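Local coordinates for protein enolase from the environmental genome shotgun sequencing of the Sargasso Sea (PDB 2QGY) that is of unknown function but, as a magnesium-binding member of the enolase superfamily, probably abstracts a proton next to a substrate carboxylate, at residues Lys17-Asp22 against Ile364-Leu369; Ser26-Ser31 against Ile157-Gly162; Ile170-Asp175 against Lys211-Glu216. All blocks are in the same frame, centred on the assembly; numbering follows the deposited sequence.

Contact 1: residues Lys17-Asp22 against Ile364-Leu369; sequences KIWITD and IHEDIL
Leu369 lies on one face of the Trp19 indole, and the contact is easiest to read outward along the tryptophan. CB of Trp19 is just within packing distance of Leu369 CG. In the five-membered ring the fit tightens: Leu369 CG stands 3.8 Å from its centroid, only 13° off the ring normal, a CH-pi contact. Leu369 CD2 settles over the ring fusion, 3.5 Å from Trp19 CD2, and reaches on to CE3. At the far rim, Trp19 CZ2 and CH2 meet CG of Glu366, and Glu366 OE1 lies in the ring plane 3.8 Å from CZ2, the carboxylate turned 73° to the indole. On the opposite face CG of Lys17 lies toward the rim. Chi1 of Leu369 (-177°) carries its branch point to the indole, and the second torsion parts the methyls, CD2 over the ring and CD1 to Thr21 CG2 at 3.6 Å. These residues lay helix 366-371 against strand 13-21 of the antiparallel sheet in the capping part of the enolase-superfamily fold. No hydrogen bond crosses between the segments. Dispersion and CH-pi attraction therefore hold the interface, while Trp19 NE1 bonds to Ser370 OG and Glu366 OE2 forms a salt bridge with Lys40 NZ just outside it.

Contact 2: residues Ser26-Ser31 against Ile157-Gly162; sequences SDDQWS and IEKFYG
Asp28 and Lys159 reach for each other from opposite directions and meet in a salt bridge, with NZ of Lys159 3.1 Å from OD2 of Asp28. The same pair is a hydrogen bond, donated by the lysine, but NZ comes in from above the carboxylate, 58° out of its plane. The lysine chain leaves the helix with CG anti to its backbone N and bends at chi3 (-75°), which brings the amine across to the aspartate. The stronger polar partner of NZ is Gln156 OE1, three residues earlier in the helix, so the amine is shared. Both charged residues are exposed, so solvent probably screens the attraction. The bridge joins the loop between strands 13-21 and 37-43 of the N-terminal, capping part to helix 150-162 of the C-terminal barrel, the two-part build of the enolase superfamily. Hydrogen bonds within the loop shape its side of the contact: Ser31 N donates to Ser26 OG at 2.9 Å, Ser26 N to Ser31 O at 2.8 Å, and Gln29 N to Ser26 O. Aromatic packing lies deeper, where the buried Trp30 ring meets Tyr153 of helix 150-162 edge-to-face and its NE1 bonds to Trp143 O.

Contact 3: residues Ile170-Asp175 against Lys211-Glu216; sequences IYPMLD and KSFLKE
Met173 sets its sulfur over one face of the Phe213 ring, a Met-aromatic contact with SD 3.8 Å from the ring centroid and 19° off the normal. The sulfur sits toward the substituted end of the ring: Phe213 CG is its nearest atom at 3.6 Å, with CD2 close behind, and the Met173 CE methyl continues back to Phe213 CB at 4.0 Å. Two successive bends, chi2 -58° and chi3 -91°, curl the methionine over the phenylalanine. Farther along the ring the partner changes. CG of Pro172 comes within 3.6 Å of Phe213 CZ, and Pro172 CB lies 3.8 Å from the same atom, so adjacent loop residues divide the ring's base and tip between them. Phe213 is carried out from its helix with CG anti to the backbone N, directing the ring at the loop. Beyond this first shell, Leu199, Leu201 and Ile181 touch Phe213, while Leu201 and Val184 touch Pro172. Strand 197-200, which Phe213 meets through Leu199, ends in the magnesium ligand Asp200; with the Pro172 side chain about 10 Å from the metal, the contact lies near that site but not in it. In the barrel, the loop after strand 168-170 leads into helix 177-191, and helix 207-217 follows strand 197-200. The contact therefore packs the loop entering one barrel helix against the next helix round the wall, with strand 197-200 beneath.

Contacts 1 and 3 are buried and built on rings, one an indole under a leucine, the other a phenyl under a sulfur; contact 2 is exposed and rests on opposite charges. Contact 1 packs a helix from near the C-terminal end of the chain on the N-terminal sheet; contact 3 belongs to the barrel wall, on the opposite side of the chain's centre, the two centres about 39 Å apart, while contact 2 bridges the two parts. Contacts 1 and 2 share only a neighbourhood in sequence: strand 13-21 runs out into the loop that holds 26-31. Contacts 2 and 3 touch directly, Ile157 CD1 lying 3.9 Å from Ile170 CG2, so helix 150-162 turns Lys159 to solvent and Ile157 to the barrel strands.

Contact 1: residues Lys17-Asp22 against Ile364-Leu369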
loop_
_atom_site.group_PDB
_atom_site.type_symbol
_atom_site.label_atom_id
_atom_site.label_comp_id
_atom_site.label_asym_id
_atom_site.label_seq_id
_atom_site.Cartn_x
_atom_site.Cartn_y
_atom_site.Cartn_z
ATOM N N LYS A 17 4.331 -7.108 22.595
ATOM C CA LYS A 17 5.646 -7.589 22.213
ATOM C C LYS A 17 5.654 -7.911 20.715
ATOM O O LYS A 17 4.692 -8.486 20.184
ATOM C CB LYS A 17 5.955 -8.865 22.983
ATOM C CG LYS A 17 7.387 -9.419 22.784
ATOM C CD LYS A 17 8.492 -8.422 23.129
ATOM C CE LYS A 17 9.899 -9.016 22.924
ATOM N NZ LYS A 17 10.333 -9.820 24.124
ATOM N N ILE A 18 6.754 -7.558 20.075
ATOM C CA ILE A 18 6.961 -7.863 18.651
ATOM C C ILE A 18 8.335 -8.505 18.517
ATOM O O ILE A 18 9.310 -8.007 19.109
ATOM C CB ILE A 18 6.908 -6.583 17.770
ATOM C CG1 ILE A 18 5.590 -5.853 17.930
ATOM C CG2 ILE A 18 7.173 -6.939 16.235
ATOM C CD1 ILE A 18 5.516 -4.494 17.180
ATOM N N TRP A 19 8.417 -9.591 17.742
ATOM C CA TRP A 19 9.704 -10.155 17.340
ATOM C C TRP A 19 9.773 -10.079 15.838
ATOM O O TRP A 19 8.774 -10.357 15.168
ATOM C CB TRP A 19 9.784 -11.638 17.691
ATOM C CG TRP A 19 9.755 -11.980 19.140
ATOM C CD1 TRP A 19 10.833 -12.276 19.918
ATOM C CD2 TRP A 19 8.595 -12.144 19.973
ATOM N NE1 TRP A 19 10.428 -12.585 21.200
ATOM C CE2 TRP A 19 9.060 -12.510 21.263
ATOM C CE3 TRP A 19 7.209 -12.017 19.761
ATOM C CZ2 TRP A 19 8.192 -12.746 22.333
ATOM C CZ3 TRP A 19 6.339 -12.234 20.843
ATOM C CH2 TRP A 19 6.840 -12.622 22.098
ATOM N N ILE A 20 10.943 -9.702 15.313
ATOM C CA ILE A 20 11.227 -9.921 13.894
ATOM C C ILE A 20 12.340 -10.954 13.802
ATOM O O ILE A 20 13.465 -10.715 14.278
ATOM C CB ILE A 20 11.690 -8.612 13.225
ATOM C CG1 ILE A 20 10.616 -7.526 13.398
ATOM C CG2 ILE A 20 12.122 -8.880 11.753
ATOM C CD1 ILE A 20 11.008 -6.173 12.762
ATOM N N THR A 21 12.035 -12.119 13.238
ATOM C CA THR A 21 13.033 -13.178 13.195
ATOM C C THR A 21 14.148 -12.841 12.182
ATOM O O THR A 21 13.913 -12.164 11.182
ATOM C CB THR A 21 12.422 -14.584 12.949
ATOM O OG1 THR A 21 11.742 -14.627 11.675
ATOM C CG2 THR A 21 11.410 -14.917 14.065
ATOM N N ASP A 22 15.365 -13.304 12.453
ATOM C CA ASP A 22 16.431 -13.178 11.464
ATOM C C ASP A 22 16.164 -14.191 10.365
ATOM O O ASP A 22 15.371 -15.108 10.538
ATOM C CB ASP A 22 17.795 -13.484 12.093
ATOM C CG ASP A 22 18.944 -12.758 11.387
ATOM O OD1 ASP A 22 18.743 -12.162 10.297
ATOM O OD2 ASP A 22 20.049 -12.784 11.955
ATOM N N ILE A 364 3.987 -20.882 22.218
ATOM C CA ILE A 364 5.309 -20.442 21.740
ATOM C C ILE A 364 6.276 -20.306 22.911
ATOM O O ILE A 364 5.914 -19.770 23.960
ATOM C CB ILE A 364 5.215 -19.124 20.928
ATOM C CG1 ILE A 364 4.797 -19.425 19.474
ATOM C CG2 ILE A 364 6.537 -18.362 20.875
ATOM C CD1 ILE A 364 4.454 -18.143 18.731
ATOM N N HIS A 365 7.494 -20.798 22.700
ATOM C CA HIS A 365 8.574 -20.675 23.652
ATOM C C HIS A 365 9.304 -19.380 23.343
ATOM O O HIS A 365 10.135 -19.311 22.432
ATOM C CB HIS A 365 9.498 -21.874 23.536
ATOM C CG HIS A 365 8.859 -23.168 23.930
ATOM N ND1 HIS A 365 9.186 -23.828 25.097
ATOM C CD2 HIS A 365 7.910 -23.920 23.323
ATOM C CE1 HIS A 365 8.469 -24.935 25.187
ATOM N NE2 HIS A 365 7.683 -25.013 24.126
ATOM N N GLU A 366 8.961 -18.339 24.095
ATOM C CA GLU A 366 9.388 -16.985 23.753
ATOM C C GLU A 366 10.895 -16.799 23.831
ATOM O O GLU A 366 11.450 -15.974 23.114
ATOM C CB GLU A 366 8.695 -15.957 24.639
ATOM C CG GLU A 366 7.227 -15.836 24.338
ATOM C CD GLU A 366 6.468 -14.944 25.300
ATOM O OE1 GLU A 366 7.002 -13.904 25.749
ATOM O OE2 GLU A 366 5.313 -15.292 25.579
ATOM N N ASP A 367 11.562 -17.559 24.694
ATOM C CA ASP A 367 13.017 -17.400 24.792
ATOM C C ASP A 367 13.700 -17.918 23.535
ATOM O O ASP A 367 14.665 -17.311 23.069
ATOM C CB ASP A 367 13.584 -17.971 26.101
ATOM C CG ASP A 367 13.214 -17.112 27.332
ATOM O OD1 ASP A 367 12.769 -15.933 27.174
ATOM O OD2 ASP A 367 13.380 -17.622 28.474
ATOM N N ILE A 368 13.152 -18.981 22.943
ATOM C CA ILE A 368 13.665 -19.495 21.668
ATOM C C ILE A 368 13.365 -18.528 20.510
ATOM O O ILE A 368 14.235 -18.245 19.672
ATOM C CB ILE A 368 13.170 -20.938 21.346
ATOM C CG1 ILE A 368 13.635 -21.890 22.459
ATOM C CG2 ILE A 368 13.695 -21.382 19.957
ATOM C CD1 ILE A 368 13.247 -23.347 22.309
ATOM N N LEU A 369 12.135 -18.025 20.477
ATOM C CA LEU A 369 11.758 -17.019 19.488
ATOM C C LEU A 369 12.663 -15.793 19.576
ATOM O O LEU A 369 13.161 -15.309 18.555
ATOM C CB LEU A 369 10.281 -16.648 19.609
ATOM C CG LEU A 369 9.747 -15.655 18.568
ATOM C CD1 LEU A 369 10.025 -16.145 17.134
ATOM C CD2 LEU A 369 8.246 -15.472 18.803
#

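Contact 2: residues Ser26-Ser31 against Ile157-Gly162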
loop_
_atom_site.group_PDB
_atom_site.type_symbol
_atom_site.label_atom_id
_atom_site.label_comp_id
_atom_site.label_asym_id
_atom_site.label_seq_id
_atom_site.Cartn_x
_atom_site.Cartn_y
_atom_site.Cartn_z
ATOM N N SER A 26 16.297 -22.858 6.136
ATOM C CA SER A 26 15.051 -23.598 6.296
ATOM C C SER A 26 15.366 -25.087 6.388
ATOM O O SER A 26 16.530 -25.485 6.379
ATOM C CB SER A 26 14.085 -23.298 5.139
ATOM O OG SER A 26 14.574 -23.877 3.938
ATOM N N ASP A 27 14.336 -25.923 6.511
ATOM C CA ASP A 27 14.560 -27.380 6.664
ATOM C C ASP A 27 15.428 -27.953 5.514
ATOM O O ASP A 27 15.220 -27.631 4.324
ATOM C CB ASP A 27 13.232 -28.166 6.769
ATOM C CG ASP A 27 12.244 -27.616 7.815
ATOM O OD1 ASP A 27 12.615 -26.757 8.681
ATOM O OD2 ASP A 27 11.049 -28.072 7.762
ATOM N N ASP A 28 16.398 -28.814 5.854
ATOM C CA ASP A 28 17.298 -29.422 4.841
ATOM C C ASP A 28 18.083 -28.378 4.040
ATOM O O ASP A 28 18.563 -28.655 2.923
ATOM C CB ASP A 28 16.520 -30.378 3.899
ATOM C CG ASP A 28 15.563 -31.297 4.659
ATOM O OD1 ASP A 28 16.034 -32.022 5.558
ATOM O OD2 ASP A 28 14.340 -31.295 4.357
ATOM N N GLN A 29 18.237 -27.179 4.620
ATOM C CA GLN A 29 19.009 -26.104 3.999
ATOM C C GLN A 29 18.461 -25.789 2.594
ATOM O O GLN A 29 19.201 -25.417 1.677
ATOM C CB GLN A 29 20.523 -26.429 3.993
ATOM C CG GLN A 29 21.075 -26.770 5.401
ATOM C CD GLN A 29 20.820 -28.202 5.807
ATOM O OE1 GLN A 29 21.012 -29.119 5.011
ATOM N NE2 GLN A 29 20.348 -28.405 7.024
ATOM N N TRP A 30 17.145 -25.946 2.438
ATOM C CA TRP A 30 16.506 -25.785 1.122
ATOM C C TRP A 30 16.487 -24.310 0.674
ATOM O O TRP A 30 16.715 -24.005 -0.509
ATOM C CB TRP A 30 15.084 -26.388 1.154
ATOM C CG TRP A 30 14.276 -25.997 -0.050
ATOM C CD1 TRP A 30 13.213 -25.152 -0.087
ATOM C CD2 TRP A 30 14.522 -26.401 -1.409
ATOM N NE1 TRP A 30 12.751 -25.033 -1.390
ATOM C CE2 TRP A 30 13.547 -25.775 -2.216
ATOM C CE3 TRP A 30 15.475 -27.227 -2.014
ATOM C CZ2 TRP A 30 13.494 -25.946 -3.616
ATOM C CZ3 TRP A 30 15.420 -27.408 -3.418
ATOM C CH2 TRP A 30 14.432 -26.772 -4.188
ATOM N N SER A 31 16.241 -23.422 1.633
ATOM C CA SER A 31 16.136 -21.971 1.401
ATOM C C SER A 31 16.582 -21.171 2.638
ATOM O O SER A 31 16.880 -21.746 3.677
ATOM C CB SER A 31 14.669 -21.632 1.099
ATOM O OG SER A 31 14.550 -20.334 0.511
ATOM N N ILE A 157 11.064 -31.849 -5.396
ATOM C CA ILE A 157 9.699 -32.198 -5.816
ATOM C C ILE A 157 9.413 -33.696 -5.579
ATOM O O ILE A 157 8.308 -34.046 -5.216
ATOM C CB ILE A 157 9.397 -31.695 -7.274
ATOM C CG1 ILE A 157 9.249 -30.168 -7.269
ATOM C CG2 ILE A 157 8.111 -32.310 -7.831
ATOM C CD1 ILE A 157 9.794 -29.503 -8.485
ATOM N N GLU A 158 10.410 -34.570 -5.752
ATOM C CA GLU A 158 10.277 -35.985 -5.341
ATOM C C GLU A 158 9.961 -36.143 -3.850
ATOM O O GLU A 158 9.147 -36.992 -3.460
ATOM C CB GLU A 158 11.560 -36.752 -5.620
ATOM C CG GLU A 158 11.720 -37.293 -7.007
ATOM C CD GLU A 158 13.111 -37.838 -7.211
ATOM O OE1 GLU A 158 13.650 -38.440 -6.238
ATOM O OE2 GLU A 158 13.662 -37.643 -8.327
ATOM N N LYS A 159 10.640 -35.342 -3.032
ATOM C CA LYS A 159 10.472 -35.351 -1.584
ATOM C C LYS A 159 9.029 -34.990 -1.240
ATOM O O LYS A 159 8.351 -35.733 -0.554
ATOM C CB LYS A 159 11.467 -34.375 -0.947
ATOM C CG LYS A 159 11.462 -34.345 0.575
ATOM C CD LYS A 159 12.259 -33.144 1.132
ATOM C CE LYS A 159 13.781 -33.340 1.033
ATOM N NZ LYS A 159 14.582 -32.114 1.427
ATOM N N PHE A 160 8.571 -33.836 -1.726
ATOM C CA PHE A 160 7.180 -33.417 -1.571
ATOM C C PHE A 160 6.173 -34.490 -2.059
ATOM O O PHE A 160 5.175 -34.771 -1.403
ATOM C CB PHE A 160 6.949 -32.098 -2.340
ATOM C CG PHE A 160 7.605 -30.861 -1.705
ATOM C CD1 PHE A 160 8.546 -30.968 -0.678
ATOM C CD2 PHE A 160 7.249 -29.583 -2.139
ATOM C CE1 PHE A 160 9.146 -29.845 -0.117
ATOM C CE2 PHE A 160 7.843 -28.441 -1.580
ATOM C CZ PHE A 160 8.786 -28.570 -0.556
ATOM N N TYR A 161 6.420 -35.056 -3.230
ATOM C CA TYR A 161 5.558 -36.127 -3.767
ATOM C C TYR A 161 5.390 -37.237 -2.716
ATOM O O TYR A 161 4.267 -37.594 -2.347
ATOM C CB TYR A 161 6.129 -36.656 -5.099
ATOM C CG TYR A 161 5.511 -37.952 -5.584
ATOM C CD1 TYR A 161 4.244 -37.968 -6.161
ATOM C CD2 TYR A 161 6.205 -39.167 -5.476
ATOM C CE1 TYR A 161 3.664 -39.150 -6.606
ATOM C CE2 TYR A 161 5.631 -40.369 -5.919
ATOM C CZ TYR A 161 4.363 -40.347 -6.493
ATOM O OH TYR A 161 3.779 -41.520 -6.940
ATOM N N GLY A 162 6.516 -37.727 -2.203
ATOM C CA GLY A 162 6.527 -38.722 -1.125
ATOM C C GLY A 162 5.638 -38.395 0.056
ATOM O O GLY A 162 5.151 -39.295 0.746
#

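Contact 3: residues Ile170-Asp175 against Lys211-Glu216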
loop_
_atom_site.group_PDB
_atom_site.type_symbol
_atom_site.label_atom_id
_atom_site.label_comp_id
_atom_site.label_asym_id
_atom_site.label_seq_id
_atom_site.Cartn_x
_atom_site.Cartn_y
_atom_site.Cartn_z
ATOM N N ILE A 170 4.725 -25.041 -8.273
ATOM C CA ILE A 170 6.062 -24.718 -8.763
ATOM C C ILE A 170 6.122 -23.371 -9.485
ATOM O O ILE A 170 5.075 -22.769 -9.803
ATOM C CB ILE A 170 6.578 -25.828 -9.718
ATOM C CG1 ILE A 170 5.607 -25.976 -10.894
ATOM C CG2 ILE A 170 6.721 -27.178 -8.955
ATOM C CD1 ILE A 170 6.142 -26.780 -12.055
ATOM N N TYR A 171 7.339 -22.894 -9.725
ATOM C CA TYR A 171 7.576 -21.630 -10.400
ATOM C C TYR A 171 8.331 -21.926 -11.697
ATOM O O TYR A 171 9.566 -21.966 -11.706
ATOM C CB TYR A 171 8.383 -20.679 -9.502
ATOM C CG TYR A 171 7.614 -20.151 -8.297
ATOM C CD1 TYR A 171 7.240 -18.807 -8.218
ATOM C CD2 TYR A 171 7.291 -20.991 -7.247
ATOM C CE1 TYR A 171 6.523 -18.319 -7.085
ATOM C CE2 TYR A 171 6.577 -20.516 -6.135
ATOM C CZ TYR A 171 6.195 -19.189 -6.086
ATOM O OH TYR A 171 5.510 -18.725 -4.965
ATOM N N PRO A 172 7.584 -22.166 -12.793
ATOM C CA PRO A 172 8.138 -22.761 -14.014
ATOM C C PRO A 172 8.705 -21.759 -15.019
ATOM O O PRO A 172 9.228 -22.182 -16.049
ATOM C CB PRO A 172 6.923 -23.484 -14.600
ATOM C CG PRO A 172 5.783 -22.541 -14.275
ATOM C CD PRO A 172 6.128 -21.946 -12.917
ATOM N N MET A 173 8.642 -20.454 -14.750
ATOM C CA MET A 173 9.193 -19.503 -15.742
ATOM C C MET A 173 10.706 -19.407 -15.613
ATOM O O MET A 173 11.231 -18.684 -14.757
ATOM C CB MET A 173 8.545 -18.114 -15.659
ATOM C CG MET A 173 7.031 -18.131 -15.916
ATOM S SD MET A 173 6.417 -18.807 -17.514
ATOM C CE MET A 173 6.356 -17.353 -18.530
ATOM N N LEU A 174 11.391 -20.138 -16.487
ATOM C CA LEU A 174 12.854 -20.241 -16.442
ATOM C C LEU A 174 13.476 -19.519 -17.636
ATOM O O LEU A 174 12.816 -18.682 -18.274
ATOM C CB LEU A 174 13.274 -21.715 -16.391
ATOM C CG LEU A 174 12.543 -22.611 -15.367
ATOM C CD1 LEU A 174 12.990 -24.051 -15.481
ATOM C CD2 LEU A 174 12.717 -22.128 -13.916
ATOM N N ASP A 175 14.728 -19.853 -17.956
ATOM C CA ASP A 175 15.488 -19.066 -18.937
ATOM C C ASP A 175 14.806 -18.867 -20.280
ATOM O O ASP A 175 14.921 -17.797 -20.879
ATOM C CB ASP A 175 16.891 -19.651 -19.152
ATOM C CG ASP A 175 17.894 -19.125 -18.151
ATOM O OD1 ASP A 175 17.463 -18.424 -17.197
ATOM O OD2 ASP A 175 19.107 -19.415 -18.317
ATOM N N LYS A 211 1.925 -15.767 -22.738
ATOM C CA LYS A 211 0.978 -16.364 -23.663
ATOM C C LYS A 211 1.539 -17.615 -24.340
ATOM O O LYS A 211 0.846 -18.628 -24.400
ATOM C CB LYS A 211 0.507 -15.329 -24.679
ATOM C CG LYS A 211 -0.494 -14.335 -24.123
ATOM C CD LYS A 211 -0.660 -13.199 -25.117
ATOM C CE LYS A 211 -1.822 -12.304 -24.755
ATOM N NZ LYS A 211 -1.794 -11.086 -25.621
ATOM N N SER A 212 2.792 -17.557 -24.807
ATOM C CA SER A 212 3.411 -18.710 -25.450
ATOM C C SER A 212 3.537 -19.876 -24.464
ATOM O O SER A 212 3.218 -21.020 -24.805
ATOM C CB SER A 212 4.760 -18.329 -26.064
ATOM O OG SER A 212 4.652 -17.121 -26.808
ATOM N N PHE A 213 3.958 -19.576 -23.232
ATOM C CA PHE A 213 4.046 -20.601 -22.191
ATOM C C PHE A 213 2.688 -21.257 -21.943
ATOM O O PHE A 213 2.561 -22.480 -21.957
ATOM C CB PHE A 213 4.615 -20.033 -20.872
ATOM C CG PHE A 213 4.689 -21.042 -19.763
ATOM C CD1 PHE A 213 5.730 -21.969 -19.713
ATOM C CD2 PHE A 213 3.712 -21.079 -18.767
ATOM C CE1 PHE A 213 5.808 -22.913 -18.700
ATOM C CE2 PHE A 213 3.763 -22.025 -17.739
ATOM C CZ PHE A 213 4.831 -22.944 -17.688
ATOM N N LEU A 214 1.667 -20.436 -21.720
ATOM C CA LEU A 214 0.342 -20.959 -21.400
ATOM C C LEU A 214 -0.243 -21.810 -22.536
ATOM O O LEU A 214 -0.990 -22.757 -22.289
ATOM C CB LEU A 214 -0.607 -19.817 -21.044
ATOM C CG LEU A 214 -0.282 -19.146 -19.697
ATOM C CD1 LEU A 214 -1.231 -17.982 -19.468
ATOM C CD2 LEU A 214 -0.345 -20.167 -18.552
ATOM N N LYS A 215 0.127 -21.473 -23.769
ATOM C CA LYS A 215 -0.313 -22.244 -24.936
ATOM C C LYS A 215 0.341 -23.636 -24.945
ATOM O O LYS A 215 -0.301 -24.640 -25.272
ATOM C CB LYS A 215 0.018 -21.470 -26.207
ATOM C CG LYS A 215 -0.719 -21.951 -27.445
ATOM C CD LYS A 215 -0.613 -20.899 -28.563
ATOM C CE LYS A 215 -1.744 -21.063 -29.588
ATOM N NZ LYS A 215 -1.846 -19.897 -30.536
ATOM N N GLU A 216 1.601 -23.707 -24.542
ATOM C CA GLU A 216 2.326 -24.978 -24.534
ATOM C C GLU A 216 2.104 -25.803 -23.262
ATOM O O GLU A 216 2.320 -27.018 -23.259
ATOM C CB GLU A 216 3.822 -24.736 -24.756
ATOM C CG GLU A 216 4.140 -23.954 -26.032
ATOM C CD GLU A 216 3.762 -24.708 -27.300
ATOM O OE1 GLU A 216 3.874 -25.958 -27.293
ATOM O OE2 GLU A 216 3.349 -24.051 -28.296
#